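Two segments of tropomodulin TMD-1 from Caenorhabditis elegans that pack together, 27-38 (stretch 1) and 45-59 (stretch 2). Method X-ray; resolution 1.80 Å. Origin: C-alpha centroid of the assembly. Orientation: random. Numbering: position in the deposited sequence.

Stretch 1 27-38: TDVESCINRLRE
Stretch 2 (45-59) EVNINNMKRVSKERI

How a short helix settles on a strand and the loop that follows it is well illustrated by tropomodulin TMD-1, where residues 29-37 form the helix, 45-47 the strand and 56-59 the start of a second helix, burying 543 Å² between the stretches. The register is set by CA pairs: Thr-27 CA lies 6.3 Å from Ile-48 CA, and Cys-32 CA 7.2 Å from Val-46 CA, so the helix advances as the strand runs back.

Thr-27 (chi1 m) makes the polar anchor ahead of the helix. Its OG1 donates to Asn-47 O at 2.6 Å, and water 1 donates to the same OG1 (3.0 Å) while accepting from Asn-47 N (2.8 Å), so hydroxyl and water together serve both backbone polar groups of Asn-47. Thr-27 O lies 3.5 Å from Met-51 CE. Asp-28 (t) points away and caps the helix, OD1 accepting from Ser-31 N at 2.7 Å.

Val-29 (t) is the apolar centre. Its CG2 meets Ile-48 CG2 at 4.2 Å, Met-51 CE at 4.0 Å and Val-54 CG2 at 3.8 Å. A type II turn from Ile-48 to Met-51, closed by Met-51 N to Ile-48 O at 3.1 Å, brings the first two together.

Glu-30 leaves sideways, chi1 -149° and chi2 p, and its end reaches Arg-58 (m, m, p): OE2 to NH1 is a 2.7 Å salt bridge, with a weak hydrogen bond from NH1 to OE1 at 3.3 Å.

Cys-32 (m) sets SG 4.1 Å from Val-46 CG1. One turn after Val-29, Ile-33 (m, t) lays CD1 over a face of the Arg-58 guanidinium, 3.7 Å from NH1. Leu-36 (m, t) brings CD1 to 4.1 Å from Val-46 CG2, so Cys-32 and Leu-36 share Val-46 (t). Finally, Arg-37 extends (m, t, t) until its NH2 stands 4.3 Å from Arg-58 NH2, a close approach of like charges.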

ATOM      1  N   THR A  27       5.725  16.553  -9.717  1.00 38.47           N
ATOM      2  CA  THR A  27       5.971  16.530  -8.247  1.00 37.52           C
ATOM      3  C   THR A  27       7.432  16.818  -7.923  1.00 37.72           C
ATOM      4  O   THR A  27       8.336  16.426  -8.659  1.00 38.33           O
ATOM      5  CB  THR A  27       5.584  15.161  -7.641  1.00 37.57           C
ATOM      6  OG1 THR A  27       4.176  14.949  -7.803  1.00 35.68           O
ATOM      7  CG2 THR A  27       5.936  15.108  -6.161  1.00 36.40           C
ATOM      8  N   ASP A  28       7.653  17.512  -6.811  1.00 37.32           N
ATOM      9  CA  ASP A  28       8.995  17.869  -6.374  1.00 37.11           C
ATOM     10  C   ASP A  28       9.488  16.838  -5.359  1.00 36.09           C
ATOM     11  O   ASP A  28       9.349  17.035  -4.151  1.00 35.79           O
ATOM     12  CB  ASP A  28       8.972  19.255  -5.728  1.00 38.20           C
ATOM     13  CG  ASP A  28      10.357  19.806  -5.476  1.00 38.94           C
ATOM     14  OD1 ASP A  28      11.257  19.023  -5.101  1.00 38.51           O
ATOM     15  OD2 ASP A  28      10.540  21.032  -5.639  1.00 38.67           O
ATOM     16  N   VAL A  29      10.067  15.745  -5.852  1.00 34.95           N
ATOM     17  CA  VAL A  29      10.563  14.683  -4.980  1.00 33.53           C
ATOM     18  C   VAL A  29      11.443  15.217  -3.856  1.00 33.77           C
ATOM     19  O   VAL A  29      11.278  14.845  -2.695  1.00 31.26           O
ATOM     20  CB  VAL A  29      11.375  13.634  -5.777  1.00 34.30           C
ATOM     21  CG1 VAL A  29      11.907  12.565  -4.836  1.00 33.23           C
ATOM     22  CG2 VAL A  29      10.502  13.010  -6.850  1.00 33.33           C
ATOM     23  N   GLU A  30      12.375  16.096  -4.208  1.00 34.62           N
ATOM     24  CA  GLU A  30      13.289  16.670  -3.231  1.00 35.04           C
ATOM     25  C   GLU A  30      12.541  17.409  -2.122  1.00 34.94           C
ATOM     26  O   GLU A  30      12.841  17.241  -0.939  1.00 34.24           O
ATOM     27  CB  GLU A  30      14.260  17.621  -3.932  1.00 37.76           C
ATOM     28  CG  GLU A  30      15.625  17.699  -3.282  1.00 41.61           C
ATOM     29  CD  GLU A  30      16.280  16.334  -3.147  1.00 43.79           C
ATOM     30  OE1 GLU A  30      16.242  15.552  -4.124  1.00 45.36           O
ATOM     31  OE2 GLU A  30      16.839  16.047  -2.067  1.00 45.08           O
ATOM     32  N   SER A  31      11.569  18.230  -2.506  1.00 34.13           N
ATOM     33  CA  SER A  31      10.791  18.983  -1.529  1.00 33.35           C
ATOM     34  C   SER A  31       9.985  18.036  -0.641  1.00 31.90           C
ATOM     35  O   SER A  31       9.916  18.219   0.574  1.00 31.69           O
ATOM     36  CB  SER A  31       9.848  19.960  -2.235  1.00 34.32           C
ATOM     37  OG  SER A  31       9.088  20.691  -1.290  1.00 35.43           O
ATOM     38  N   CYS A  32       9.381  17.022  -1.254  1.00 31.63           N
ATOM     39  CA  CYS A  32       8.592  16.046  -0.509  1.00 30.66           C
ATOM     40  C   CYS A  32       9.456  15.357   0.544  1.00 30.13           C
ATOM     41  O   CYS A  32       9.032  15.173   1.685  1.00 28.57           O
ATOM     42  CB  CYS A  32       7.998  15.003  -1.461  1.00 30.36           C
ATOM     43  SG  CYS A  32       6.627  15.607  -2.478  1.00 30.55           S
ATOM     44  N   ILE A  33      10.670  14.980   0.157  1.00 30.18           N
ATOM     45  CA  ILE A  33      11.587  14.328   1.083  1.00 29.87           C
ATOM     46  C   ILE A  33      11.820  15.211   2.302  1.00 30.89           C
ATOM     47  O   ILE A  33      11.652  14.772   3.439  1.00 31.43           O
ATOM     48  CB  ILE A  33      12.948  14.030   0.410  1.00 29.89           C
ATOM     49  CG1 ILE A  33      12.782  12.904  -0.616  1.00 28.32           C
ATOM     50  CG2 ILE A  33      13.985  13.657   1.466  1.00 29.03           C
ATOM     51  CD1 ILE A  33      14.038  12.598  -1.409  1.00 30.06           C
ATOM     52  N   ASN A  34      12.202  16.461   2.063  1.00 30.89           N
ATOM     53  CA  ASN A  34      12.457  17.387   3.160  1.00 31.70           C
ATOM     54  C   ASN A  34      11.226  17.619   4.029  1.00 29.37           C
ATOM     55  O   ASN A  34      11.321  17.621   5.252  1.00 28.97           O
ATOM     56  CB  ASN A  34      12.964  18.731   2.625  1.00 34.25           C
ATOM     57  CG  ASN A  34      14.369  18.642   2.059  1.00 36.67           C
ATOM     58  OD1 ASN A  34      15.276  18.111   2.703  1.00 37.85           O
ATOM     59  ND2 ASN A  34      14.557  19.168   0.854  1.00 38.33           N
ATOM     60  N   ARG A  35      10.072  17.810   3.397  1.00 28.10           N
ATOM     61  CA  ARG A  35       8.840  18.051   4.140  1.00 27.72           C
ATOM     62  C   ARG A  35       8.385  16.849   4.965  1.00 27.82           C
ATOM     63  O   ARG A  35       7.985  17.000   6.116  1.00 27.84           O
ATOM     64  CB  ARG A  35       7.727  18.490   3.184  1.00 26.78           C
ATOM     65  CG  ARG A  35       7.985  19.850   2.542  1.00 26.75           C
ATOM     66  CD  ARG A  35       6.860  20.244   1.606  1.00 24.66           C
ATOM     67  NE  ARG A  35       5.600  20.450   2.319  1.00 23.81           N
ATOM     68  CZ  ARG A  35       4.422  20.582   1.719  1.00 22.54           C
ATOM     69  NH1 ARG A  35       4.342  20.529   0.395  1.00 23.08           N
ATOM     70  NH2 ARG A  35       3.322  20.767   2.441  1.00 22.26           N
ATOM     71  N   LEU A  36       8.449  15.657   4.380  1.00 28.40           N
ATOM     72  CA  LEU A  36       8.041  14.452   5.101  1.00 29.58           C
ATOM     73  C   LEU A  36       8.938  14.214   6.315  1.00 30.31           C
ATOM     74  O   LEU A  36       8.460  13.843   7.387  1.00 30.32           O
ATOM     75  CB  LEU A  36       8.076  13.238   4.166  1.00 29.04           C
ATOM     76  CG  LEU A  36       6.959  13.188   3.118  1.00 28.83           C
ATOM     77  CD1 LEU A  36       7.237  12.095   2.105  1.00 28.83           C
ATOM     78  CD2 LEU A  36       5.622  12.957   3.811  1.00 28.64           C
ATOM     79  N   ARG A  37      10.237  14.437   6.146  1.00 32.43           N
ATOM     80  CA  ARG A  37      11.188  14.252   7.239  1.00 34.27           C
ATOM     81  C   ARG A  37      10.866  15.164   8.417  1.00 34.63           C
ATOM     82  O   ARG A  37      11.032  14.781   9.574  1.00 34.16           O
ATOM     83  CB  ARG A  37      12.615  14.536   6.766  1.00 35.20           C
ATOM     84  CG  ARG A  37      13.203  13.475   5.860  1.00 38.32           C
ATOM     85  CD  ARG A  37      14.615  13.847   5.440  1.00 39.04           C
ATOM     86  NE  ARG A  37      15.238  12.809   4.626  1.00 41.82           N
ATOM     87  CZ  ARG A  37      16.345  12.988   3.912  1.00 41.93           C
ATOM     88  NH1 ARG A  37      16.949  14.170   3.912  1.00 43.37           N
ATOM     89  NH2 ARG A  37      16.847  11.991   3.196  1.00 41.27           N
ATOM     90  N   GLU A  38      10.402  16.372   8.112  1.00 34.27           N
ATOM     91  CA  GLU A  38      10.065  17.342   9.145  1.00 35.13           C
ATOM     92  C   GLU A  38       8.626  17.161   9.617  1.00 34.32           C
ATOM     93  O   GLU A  38       8.102  17.981  10.371  1.00 34.55           O
ATOM     94  CB  GLU A  38      10.270  18.764   8.613  1.00 38.29           C
ATOM     95  CG  GLU A  38      11.681  19.024   8.107  1.00 42.89           C
ATOM     96  CD  GLU A  38      11.874  20.439   7.596  1.00 45.60           C
ATOM     97  OE1 GLU A  38      11.111  20.863   6.702  1.00 48.21           O
ATOM     98  OE2 GLU A  38      12.797  21.127   8.084  1.00 48.20           O
ATOM     99  N   GLU A  45      -0.686  14.269   0.547  1.00 26.39           N
ATOM    100  CA  GLU A  45      -0.591  13.426  -0.635  1.00 26.35           C
ATOM    101  C   GLU A  45       0.720  13.598  -1.382  1.00 25.91           C
ATOM    102  O   GLU A  45       1.140  14.714  -1.690  1.00 23.64           O
ATOM    103  CB  GLU A  45      -1.765  13.694  -1.587  1.00 30.80           C
ATOM    104  CG  GLU A  45      -1.573  13.076  -2.973  1.00 36.89           C
ATOM    105  CD  GLU A  45      -2.859  12.966  -3.774  1.00 40.82           C
ATOM    106  OE1 GLU A  45      -3.662  13.924  -3.755  1.00 43.71           O
ATOM    107  OE2 GLU A  45      -3.057  11.923  -4.438  1.00 42.80           O
ATOM    108  N   VAL A  46       1.369  12.471  -1.651  1.00 24.68           N
ATOM    109  CA  VAL A  46       2.619  12.447  -2.392  1.00 24.35           C
ATOM    110  C   VAL A  46       2.357  11.502  -3.550  1.00 24.72           C
ATOM    111  O   VAL A  46       2.076  10.320  -3.348  1.00 25.21           O
ATOM    112  CB  VAL A  46       3.784  11.903  -1.539  1.00 24.02           C
ATOM    113  CG1 VAL A  46       5.041  11.794  -2.389  1.00 23.02           C
ATOM    114  CG2 VAL A  46       4.033  12.818  -0.358  1.00 24.41           C
ATOM    115  N   ASN A  47       2.430  12.027  -4.766  1.00 25.59           N
ATOM    116  CA  ASN A  47       2.170  11.230  -5.950  1.00 25.85           C
ATOM    117  C   ASN A  47       3.330  11.347  -6.928  1.00 27.16           C
ATOM    118  O   ASN A  47       3.553  12.413  -7.503  1.00 26.20           O
ATOM    119  CB  ASN A  47       0.884  11.718  -6.625  1.00 28.69           C
ATOM    120  CG  ASN A  47       0.424  10.807  -7.743  1.00 30.53           C
ATOM    121  OD1 ASN A  47       1.228  10.321  -8.541  1.00 31.56           O
ATOM    122  ND2 ASN A  47      -0.883  10.581  -7.818  1.00 33.63           N
ATOM    123  N   ILE A  48       4.077  10.260  -7.112  1.00 26.27           N
ATOM    124  CA  ILE A  48       5.189  10.280  -8.055  1.00 26.98           C
ATOM    125  C   ILE A  48       4.937   9.286  -9.180  1.00 27.32           C
ATOM    126  O   ILE A  48       5.875   8.738  -9.767  1.00 27.34           O
ATOM    127  CB  ILE A  48       6.537   9.948  -7.375  1.00 27.37           C
ATOM    128  CG1 ILE A  48       6.511   8.529  -6.803  1.00 26.98           C
ATOM    129  CG2 ILE A  48       6.828  10.972  -6.287  1.00 27.77           C
ATOM    130  CD1 ILE A  48       7.847   8.087  -6.221  1.00 25.53           C
ATOM    131  N   ASN A  49       3.662   9.058  -9.479  1.00 27.00           N
ATOM    132  CA  ASN A  49       3.283   8.137 -10.541  1.00 28.12           C
ATOM    133  C   ASN A  49       3.969   8.513 -11.851  1.00 29.98           C
ATOM    134  O   ASN A  49       4.062   9.691 -12.196  1.00 29.72           O
ATOM    135  CB  ASN A  49       1.764   8.149 -10.759  1.00 29.58           C
ATOM    136  CG  ASN A  49       0.995   7.485  -9.627  1.00 29.48           C
ATOM    137  OD1 ASN A  49       1.580   6.848  -8.750  1.00 28.83           O
ATOM    138  ND2 ASN A  49      -0.326   7.621  -9.652  1.00 30.82           N
ATOM    139  N   ASN A  50       4.457   7.501 -12.566  1.00 31.01           N
ATOM    140  CA  ASN A  50       5.111   7.686 -13.859  1.00 31.57           C
ATOM    141  C   ASN A  50       6.472   8.376 -13.843  1.00 32.64           C
ATOM    142  O   ASN A  50       7.012   8.693 -14.901  1.00 31.41           O
ATOM    143  CB  ASN A  50       4.176   8.442 -14.802  1.00 31.84           C
ATOM    144  CG  ASN A  50       2.783   7.858 -14.822  1.00 32.11           C
ATOM    145  OD1 ASN A  50       2.592   6.679 -15.126  1.00 32.90           O
ATOM    146  ND2 ASN A  50       1.793   8.683 -14.490  1.00 33.31           N
ATOM    147  N   MET A  51       7.030   8.605 -12.660  1.00 33.35           N
ATOM    148  CA  MET A  51       8.335   9.249 -12.559  1.00 35.75           C
ATOM    149  C   MET A  51       9.453   8.204 -12.516  1.00 37.56           C
ATOM    150  O   MET A  51       9.998   7.902 -11.456  1.00 38.78           O
ATOM    151  CB  MET A  51       8.389  10.141 -11.314  1.00 34.50           C
ATOM    152  CG  MET A  51       7.430  11.325 -11.373  1.00 35.14           C
ATOM    153  SD  MET A  51       7.554  12.437  -9.956  1.00 34.61           S
ATOM    154  CE  MET A  51       8.890  13.515 -10.480  1.00 36.38           C
ATOM    155  N   LYS A  52       9.789   7.661 -13.682  1.00 39.00           N
ATOM    156  CA  LYS A  52      10.830   6.641 -13.792  1.00 40.58           C
ATOM    157  C   LYS A  52      12.233   7.243 -13.816  1.00 42.39           C
ATOM    158  O   LYS A  52      13.227   6.529 -13.667  1.00 42.72           O
ATOM    159  CB  LYS A  52      10.603   5.814 -15.058  1.00 40.45           C
ATOM    160  CG  LYS A  52       9.268   5.093 -15.085  1.00 38.84           C
ATOM    161  CD  LYS A  52       9.043   4.373 -16.400  1.00 39.93           C
ATOM    162  CE  LYS A  52       7.773   3.543 -16.354  1.00 38.77           C
ATOM    163  NZ  LYS A  52       7.508   2.826 -17.631  1.00 40.14           N
ATOM    164  N   ARG A  53      12.300   8.557 -14.000  1.00 44.05           N
ATOM    165  CA  ARG A  53      13.565   9.286 -14.057  1.00 46.12           C
ATOM    166  C   ARG A  53      14.265   9.334 -12.703  1.00 46.31           C
ATOM    167  O   ARG A  53      15.487   9.221 -12.620  1.00 46.60           O
ATOM    168  CB  ARG A  53      13.314  10.722 -14.519  1.00 48.35           C
ATOM    169  CG  ARG A  53      12.400  11.488 -13.570  1.00 51.54           C
ATOM    170  CD  ARG A  53      12.738  12.968 -13.507  1.00 53.39           C
ATOM    171  NE  ARG A  53      12.052  13.617 -12.390  1.00 55.63           N
ATOM    172  CZ  ARG A  53      12.192  14.898 -12.062  1.00 55.61           C
ATOM    173  NH1 ARG A  53      12.995  15.682 -12.769  1.00 56.31           N
ATOM    174  NH2 ARG A  53      11.531  15.394 -11.023  1.00 56.03           N
ATOM    175  N   VAL A  54      13.482   9.518 -11.646  1.00 45.84           N
ATOM    176  CA  VAL A  54      14.020   9.610 -10.296  1.00 45.58           C
ATOM    177  C   VAL A  54      14.980   8.476  -9.970  1.00 45.67           C
ATOM    178  O   VAL A  54      14.670   7.302 -10.188  1.00 45.26           O
ATOM    179  CB  VAL A  54      12.883   9.618  -9.251  1.00 45.41           C
ATOM    180  CG1 VAL A  54      13.457   9.817  -7.857  1.00 45.05           C
ATOM    181  CG2 VAL A  54      11.885  10.716  -9.582  1.00 45.85           C
ATOM    182  N   SER A  55      16.153   8.830  -9.450  1.00 45.75           N
ATOM    183  CA  SER A  55      17.139   7.824  -9.086  1.00 45.42           C
ATOM    184  C   SER A  55      16.524   6.964  -7.994  1.00 45.38           C
ATOM    185  O   SER A  55      15.732   7.448  -7.184  1.00 45.39           O
ATOM    186  CB  SER A  55      18.423   8.483  -8.577  1.00 45.40           C
ATOM    187  OG  SER A  55      18.198   9.176  -7.365  1.00 46.14           O
ATOM    188  N   LYS A  56      16.890   5.690  -7.971  1.00 44.86           N
ATOM    189  CA  LYS A  56      16.345   4.771  -6.985  1.00 44.44           C
ATOM    190  C   LYS A  56      16.756   5.109  -5.560  1.00 43.94           C
ATOM    191  O   LYS A  56      16.072   4.733  -4.607  1.00 43.72           O
ATOM    192  CB  LYS A  56      16.749   3.338  -7.339  1.00 44.50           C
ATOM    193  CG  LYS A  56      16.423   2.970  -8.783  1.00 44.89           C
ATOM    194  CD  LYS A  56      14.987   3.351  -9.151  1.00 43.68           C
ATOM    195  CE  LYS A  56      14.756   3.265 -10.654  1.00 44.58           C
ATOM    196  NZ  LYS A  56      13.363   3.630 -11.045  1.00 42.67           N
ATOM    197  N   GLU A  57      17.870   5.819  -5.404  1.00 43.20           N
ATOM    198  CA  GLU A  57      18.316   6.193  -4.071  1.00 41.76           C
ATOM    199  C   GLU A  57      17.382   7.276  -3.542  1.00 39.38           C
ATOM    200  O   GLU A  57      17.122   7.357  -2.342  1.00 38.31           O
ATOM    201  CB  GLU A  57      19.754   6.712  -4.105  1.00 44.55           C
ATOM    202  CG  GLU A  57      20.376   6.869  -2.726  1.00 48.10           C
ATOM    203  CD  GLU A  57      21.829   7.301  -2.789  1.00 51.13           C
ATOM    204  OE1 GLU A  57      22.607   6.665  -3.536  1.00 52.65           O
ATOM    205  OE2 GLU A  57      22.196   8.270  -2.088  1.00 53.14           O
ATOM    206  N   ARG A  58      16.877   8.105  -4.452  1.00 37.98           N
ATOM    207  CA  ARG A  58      15.953   9.174  -4.084  1.00 37.32           C
ATOM    208  C   ARG A  58      14.596   8.578  -3.712  1.00 35.67           C
ATOM    209  O   ARG A  58      13.946   9.020  -2.762  1.00 34.22           O
ATOM    210  CB  ARG A  58      15.785  10.159  -5.244  1.00 38.89           C
ATOM    211  CG  ARG A  58      16.987  11.063  -5.493  1.00 41.81           C
ATOM    212  CD  ARG A  58      17.168  12.087  -4.379  1.00 43.72           C
ATOM    213  NE  ARG A  58      17.588  11.478  -3.120  1.00 45.89           N
ATOM    214  CZ  ARG A  58      17.783  12.153  -1.992  1.00 46.37           C
ATOM    215  NH1 ARG A  58      17.594  13.466  -1.963  1.00 46.11           N
ATOM    216  NH2 ARG A  58      18.176  11.518  -0.895  1.00 46.08           N
ATOM    217  N   ILE A  59      14.167   7.574  -4.469  1.00 34.96           N
ATOM    218  CA  ILE A  59      12.899   6.920  -4.188  1.00 34.20           C
ATOM    219  C   ILE A  59      13.016   6.245  -2.826  1.00 33.51           C
ATOM    220  O   ILE A  59      12.086   6.286  -2.019  1.00 32.02           O
ATOM    221  CB  ILE A  59      12.550   5.879  -5.272  1.00 35.72           C
ATOM    222  CG1 ILE A  59      12.226   6.601  -6.583  1.00 36.87           C
ATOM    223  CG2 ILE A  59      11.374   5.018  -4.819  1.00 36.83           C
ATOM    224  CD1 ILE A  59      11.865   5.690  -7.729  1.00 38.26           C
TER
HETATM  225  O   HOH W   1       2.592  14.786  -5.251  1.00 31.90           O